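Local structure of hexokinase (Schistosoma mansoni, 1BDG) at residues L21-Y26 / D418-K423; C384-I389 / T425-R430. The protein probably catalyses the ATP-dependent phosphorylation of glucose and other hexoses to hexose 6-phosphates, the first step of glycolysis. All blocks are in the same frame, centred on the assembly; numbering follows the deposited sequence.

Interaction 1 of 2, residues L21-Y26 / D418-K423; sequences LSVVDY and DKLKPK
K419 lays the middle of its aliphatic chain against V23. Its CD lies 3.7 Å from V23 CG2 and 4.1 Å from V23 CG1, so one methylene meets both branches of the valine. The two side chains cross at about a right angle. With CG1 anti to the backbone N (chi1 175°), V23 turns both methyls to the lysine CD. Beyond CD the lysine chain bends at chi4. The contact is carried by the CD methylene, not by the ammonium group.

L420 comes next and is buried. It divides its two methyls between two residues of the other helix. CD2 approaches V23 CG1 at 4.3 Å. CD1 packs over the backbone of Y26, with L420 CD1 3.9 Å from Y26 C and 4.0 Å from Y26 CB. The tyrosine ring leads away from L420. Y26 and L420 both rest on helix 357-389, at R373 and L377 and at A383. K421 is the first residue past helical geometry, and its NZ bonds to T425 O.

In segment 21-26, S22 and D25 form a capping box at the start of helix 23-41. D25 N donates to S22 OG at 3.1 Å. S22 N donates to D25 OD2, also at 3.1 Å and nearly straight (172°), from above the carboxylate plane. No hydrogen bond joins the two segments. This is plain apolar packing away from the glucose and ATP sites. It joins the capped N-terminal end of helix 23-41 to the C-terminal end of helix 409-420, in the predicted large subdomain of hexokinase.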
loop_
_atom_site.group_PDB
_atom_site.type_symbol
_atom_site.label_atom_id
_atom_site.label_comp_id
_atom_site.label_asym_id
_atom_site.label_seq_id
_atom_site.Cartn_x
_atom_site.Cartn_y
_atom_site.Cartn_z
ATOM N N LEU A 21 16.387 -13.541 -6.168
ATOM C CA LEU A 21 16.350 -14.226 -4.876
ATOM C C LEU A 21 15.805 -15.644 -4.962
ATOM O O LEU A 21 15.055 -15.982 -5.869
ATOM C CB LEU A 21 15.575 -13.390 -3.854
ATOM C CG LEU A 21 16.095 -11.952 -3.712
ATOM C CD1 LEU A 21 15.721 -11.402 -2.345
ATOM C CD2 LEU A 21 17.613 -11.918 -3.885
ATOM N N SER A 22 16.195 -16.457 -3.989
ATOM C CA SER A 22 15.818 -17.863 -3.905
ATOM C C SER A 22 14.670 -18.118 -2.937
ATOM O O SER A 22 14.427 -17.318 -2.055
ATOM C CB SER A 22 17.048 -18.678 -3.445
ATOM O OG SER A 22 17.499 -18.296 -2.143
ATOM N N VAL A 23 13.990 -19.251 -3.068
ATOM C CA VAL A 23 12.914 -19.579 -2.134
ATOM C C VAL A 23 13.471 -19.509 -0.717
ATOM O O VAL A 23 12.776 -19.112 0.216
ATOM C CB VAL A 23 12.382 -21.003 -2.346
ATOM C CG1 VAL A 23 11.348 -21.351 -1.270
ATOM C CG2 VAL A 23 11.768 -21.119 -3.725
ATOM N N VAL A 24 14.744 -19.858 -0.562
ATOM C CA VAL A 24 15.343 -19.829 0.760
ATOM C C VAL A 24 15.427 -18.385 1.232
ATOM O O VAL A 24 15.153 -18.101 2.402
ATOM C CB VAL A 24 16.750 -20.499 0.826
ATOM C CG1 VAL A 24 17.235 -20.500 2.280
ATOM C CG2 VAL A 24 16.704 -21.942 0.276
ATOM N N ASP A 25 15.736 -17.461 0.325
ATOM C CA ASP A 25 15.834 -16.067 0.730
ATOM C C ASP A 25 14.511 -15.615 1.316
ATOM O O ASP A 25 14.463 -15.140 2.446
ATOM C CB ASP A 25 16.263 -15.173 -0.432
ATOM C CG ASP A 25 17.722 -15.361 -0.809
ATOM O OD1 ASP A 25 18.526 -15.761 0.056
ATOM O OD2 ASP A 25 18.079 -15.086 -1.971
ATOM N N TYR A 26 13.425 -15.843 0.589
ATOM C CA TYR A 26 12.104 -15.453 1.060
ATOM C C TYR A 26 11.727 -16.133 2.373
ATOM O O TYR A 26 11.174 -15.491 3.258
ATOM C CB TYR A 26 11.067 -15.690 -0.032
ATOM C CG TYR A 26 11.337 -14.842 -1.242
ATOM C CD1 TYR A 26 11.501 -13.472 -1.114
ATOM C CD2 TYR A 26 11.480 -15.407 -2.503
ATOM C CE1 TYR A 26 11.813 -12.680 -2.203
ATOM C CE2 TYR A 26 11.788 -14.617 -3.607
ATOM C CZ TYR A 26 11.957 -13.251 -3.439
ATOM O OH TYR A 26 12.307 -12.448 -4.483
ATOM N N ASP A 418 2.493 -19.836 -1.359
ATOM C CA ASP A 418 2.277 -21.257 -1.434
ATOM C C ASP A 418 3.448 -22.100 -0.962
ATOM O O ASP A 418 3.250 -23.165 -0.396
ATOM C CB ASP A 418 1.890 -21.629 -2.846
ATOM C CG ASP A 418 0.576 -22.329 -2.906
ATOM O OD1 ASP A 418 0.372 -23.257 -2.114
ATOM O OD2 ASP A 418 -0.257 -21.960 -3.750
ATOM N N LYS A 419 4.671 -21.651 -1.206
ATOM C CA LYS A 419 5.846 -22.413 -0.763
ATOM C C LYS A 419 6.161 -22.168 0.710
ATOM O O LYS A 419 6.934 -22.916 1.310
ATOM C CB LYS A 419 7.089 -22.041 -1.584
ATOM C CG LYS A 419 7.093 -22.574 -2.995
ATOM C CD LYS A 419 8.128 -21.865 -3.833
ATOM C CE LYS A 419 8.032 -22.292 -5.279
ATOM N NZ LYS A 419 6.646 -22.126 -5.797
ATOM N N LEU A 420 5.599 -21.093 1.271
ATOM C CA LEU A 420 5.850 -20.709 2.662
ATOM C C LEU A 420 4.664 -20.741 3.620
ATOM O O LEU A 420 4.848 -20.527 4.822
ATOM C CB LEU A 420 6.447 -19.307 2.703
ATOM C CG LEU A 420 7.564 -19.041 1.712
ATOM C CD1 LEU A 420 8.121 -17.648 1.906
ATOM C CD2 LEU A 420 8.647 -20.095 1.900
ATOM N N LYS A 421 3.453 -20.962 3.118
ATOM C CA LYS A 421 2.299 -20.979 4.015
ATOM C C LYS A 421 2.256 -22.256 4.813
ATOM O O LYS A 421 2.923 -23.225 4.456
ATOM C CB LYS A 421 0.978 -20.825 3.245
ATOM C CG LYS A 421 0.570 -22.023 2.437
ATOM C CD LYS A 421 -0.722 -21.757 1.696
ATOM C CE LYS A 421 -1.179 -23.017 0.957
ATOM N NZ LYS A 421 -1.340 -24.176 1.892
ATOM N N PRO A 422 1.530 -22.252 5.957
ATOM C CA PRO A 422 1.417 -23.461 6.785
ATOM C C PRO A 422 0.776 -24.534 5.885
ATOM O O PRO A 422 -0.298 -24.299 5.304
ATOM C CB PRO A 422 0.449 -23.021 7.890
ATOM C CG PRO A 422 0.772 -21.603 8.064
ATOM C CD PRO A 422 0.882 -21.111 6.631
ATOM N N LYS A 423 1.428 -25.687 5.760
ATOM C CA LYS A 423 0.934 -26.760 4.911
ATOM C C LYS A 423 -0.553 -27.123 5.091
ATOM O O LYS A 423 -1.189 -27.660 4.166
ATOM C CB LYS A 423 1.793 -27.989 5.083
#

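Interaction 2 of 2, residues C384-I389 / T425-R430; sequences CILRRI and TRFCLR. With SO4 (sulfate ion), chain E.
L386 points from helix 357-389 toward the start of strand 426-431, and its CD1 does all the close touching. That methyl lies 3.9 Å from F427 CB and 4.0 Å from F427 CG. It meets the phenyl ring obliquely, at the root of the side chain. The leucine and phenylalanine side chains cross at about a right angle. T425 adds its methyl, with CG2 4.2 Å from L386 CD1.

This is helix-on-sheet packing in the predicted large subdomain of hexokinase, a member of the actin-like ATPase clan. Strand 426-431 is an outermost strand of the mixed sheet and runs parallel to strand 393-399. V394 of that neighbour touches both L386 and T425, while V417 of helix 409-420 touches L386 and F427.

R388 leaves the same helix in another direction, with CG anti to its backbone N (chi1 172°) and a bend at chi3. Its NH1 forms a salt bridge with E228 OE1. A sulfate ion, probably from the crystallisation liquor and also bonded to K232 NZ, lies by its guanidinium. The hydrogen bond from NH1 to sulfate O2 is weak, and the detailed placement of the ion is doubtful.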
loop_
_atom_site.group_PDB
_atom_site.type_symbol
_atom_site.label_atom_id
_atom_site.label_comp_id
_atom_site.label_asym_id
_atom_site.label_seq_id
_atom_site.Cartn_x
_atom_site.Cartn_y
_atom_site.Cartn_z
ATOM N N CYS A 384 3.768 -15.038 6.051
ATOM C CA CYS A 384 4.132 -14.730 7.419
ATOM C C CYS A 384 2.896 -14.463 8.258
ATOM O O CYS A 384 2.854 -14.815 9.438
ATOM C CB CYS A 384 5.032 -13.512 7.484
ATOM S SG CYS A 384 5.013 -12.822 9.138
ATOM N N ILE A 385 1.908 -13.804 7.657
ATOM C CA ILE A 385 0.649 -13.486 8.329
ATOM C C ILE A 385 -0.086 -14.788 8.616
ATOM O O ILE A 385 -0.543 -15.029 9.731
ATOM C CB ILE A 385 -0.223 -12.561 7.452
ATOM C CG1 ILE A 385 0.327 -11.132 7.477
ATOM C CG2 ILE A 385 -1.650 -12.588 7.903
ATOM C CD1 ILE A 385 0.417 -10.528 8.856
ATOM N N LEU A 386 -0.167 -15.642 7.607
ATOM C CA LEU A 386 -0.822 -16.943 7.732
ATOM C C LEU A 386 -0.151 -17.780 8.826
ATOM O O LEU A 386 -0.788 -18.640 9.435
ATOM C CB LEU A 386 -0.771 -17.702 6.396
ATOM C CG LEU A 386 -1.470 -17.052 5.211
ATOM C CD1 LEU A 386 -1.565 -18.056 4.098
ATOM C CD2 LEU A 386 -2.846 -16.583 5.601
ATOM N N ARG A 387 1.142 -17.554 9.031
ATOM C CA ARG A 387 1.887 -18.269 10.058
ATOM C C ARG A 387 1.600 -17.706 11.443
ATOM O O ARG A 387 1.879 -18.345 12.447
ATOM C CB ARG A 387 3.383 -18.211 9.781
ATOM C CG ARG A 387 3.793 -19.049 8.603
ATOM C CD ARG A 387 5.232 -19.500 8.706
ATOM N NE ARG A 387 5.730 -19.958 7.412
ATOM C CZ ARG A 387 6.897 -19.591 6.885
ATOM N NH1 ARG A 387 7.710 -18.763 7.537
ATOM N NH2 ARG A 387 7.256 -20.071 5.704
ATOM N N ARG A 388 1.046 -16.502 11.475
ATOM C CA ARG A 388 0.697 -15.829 12.712
ATOM C C ARG A 388 -0.770 -16.098 12.993
ATOM O O ARG A 388 -1.101 -16.741 13.984
ATOM C CB ARG A 388 0.980 -14.333 12.583
ATOM C CG ARG A 388 0.493 -13.495 13.725
ATOM C CD ARG A 388 1.385 -12.277 13.906
ATOM N NE ARG A 388 2.542 -12.554 14.767
ATOM C CZ ARG A 388 2.486 -12.823 16.076
ATOM N NH1 ARG A 388 1.337 -12.864 16.726
ATOM N NH2 ARG A 388 3.599 -13.038 16.742
ATOM N N ILE A 389 -1.654 -15.632 12.119
ATOM C CA ILE A 389 -3.085 -15.879 12.286
ATOM C C ILE A 389 -3.308 -17.355 12.672
ATOM O O ILE A 389 -4.033 -17.654 13.620
ATOM C CB ILE A 389 -3.857 -15.507 10.989
ATOM C CG1 ILE A 389 -4.043 -13.993 10.915
ATOM C CG2 ILE A 389 -5.182 -16.207 10.914
ATOM C CD1 ILE A 389 -5.254 -13.565 10.152
ATOM N N THR A 425 -2.898 -24.813 5.980
ATOM C CA THR A 425 -3.740 -23.626 5.871
ATOM C C THR A 425 -4.283 -23.614 4.455
ATOM O O THR A 425 -3.590 -23.990 3.507
ATOM C CB THR A 425 -2.954 -22.295 6.042
ATOM O OG1 THR A 425 -2.343 -22.239 7.339
ATOM C CG2 THR A 425 -3.887 -21.091 5.876
ATOM N N ARG A 426 -5.532 -23.237 4.300
ATOM C CA ARG A 426 -6.088 -23.132 2.975
ATOM C C ARG A 426 -6.397 -21.650 2.946
ATOM O O ARG A 426 -6.943 -21.120 3.915
ATOM C CB ARG A 426 -7.352 -23.963 2.860
ATOM N N PHE A 427 -5.981 -20.960 1.896
ATOM C CA PHE A 427 -6.227 -19.519 1.810
ATOM C C PHE A 427 -6.602 -19.148 0.393
ATOM O O PHE A 427 -6.322 -19.918 -0.534
ATOM C CB PHE A 427 -4.950 -18.740 2.181
ATOM C CG PHE A 427 -4.039 -18.462 1.006
ATOM C CD1 PHE A 427 -3.211 -19.456 0.493
ATOM C CD2 PHE A 427 -4.016 -17.207 0.410
ATOM C CE1 PHE A 427 -2.372 -19.205 -0.596
ATOM C CE2 PHE A 427 -3.181 -16.948 -0.680
ATOM C CZ PHE A 427 -2.357 -17.950 -1.184
ATOM N N CYS A 428 -7.182 -17.962 0.219
ATOM C CA CYS A 428 -7.504 -17.493 -1.120
ATOM C C CYS A 428 -7.640 -15.976 -1.194
ATOM O O CYS A 428 -8.309 -15.360 -0.361
ATOM C CB CYS A 428 -8.758 -18.179 -1.664
ATOM S SG CYS A 428 -10.242 -17.496 -1.006
ATOM N N LEU A 429 -6.977 -15.373 -2.173
ATOM C CA LEU A 429 -7.043 -13.926 -2.352
ATOM C C LEU A 429 -8.371 -13.496 -2.975
ATOM O O LEU A 429 -8.698 -13.894 -4.090
ATOM C CB LEU A 429 -5.863 -13.436 -3.199
ATOM C CG LEU A 429 -4.491 -13.588 -2.535
ATOM C CD1 LEU A 429 -3.376 -13.213 -3.487
ATOM C CD2 LEU A 429 -4.427 -12.730 -1.290
ATOM N N ARG A 430 -9.134 -12.692 -2.249
ATOM C CA ARG A 430 -10.431 -12.212 -2.712
ATOM C C ARG A 430 -10.315 -10.693 -2.865
ATOM O O ARG A 430 -10.174 -9.977 -1.874
ATOM C CB ARG A 430 -11.487 -12.574 -1.660
ATOM C CG ARG A 430 -12.954 -12.350 -2.040
ATOM C CD ARG A 430 -13.873 -12.799 -0.882
ATOM N NE ARG A 430 -15.211 -13.218 -1.318
ATOM C CZ ARG A 430 -16.118 -12.411 -1.871
ATOM N NH1 ARG A 430 -15.833 -11.126 -2.058
ATOM N NH2 ARG A 430 -17.303 -12.894 -2.258
HETATM S S SO4 E . 3.586 -14.619 19.112
HETATM O O1 SO4 E . 4.661 -14.961 18.216
HETATM O O2 SO4 E . 2.352 -14.601 18.384
HETATM O O3 SO4 E . 3.518 -15.607 20.160
HETATM O O4 SO4 E . 3.815 -13.316 19.681
#

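Helix 357-389 links the two interactions: it supplies one segment of interaction 2 and packs against both helices of interaction 1. Interaction 2 is buried and joins helix to sheet. Interaction 1 is partly buried and joins helix end to helix end, with an exposed lysine as well as a buried leucine. Each relies on apolar contact, without a hydrogen bond across its segments. The two touch directly. K421 CD lies 3.6 Å from F427 CD1, and P422 CG lies 3.6 Å from L386 O. The turn between helix 409-420 and strand 426-431 carries the chain from one contact to the other.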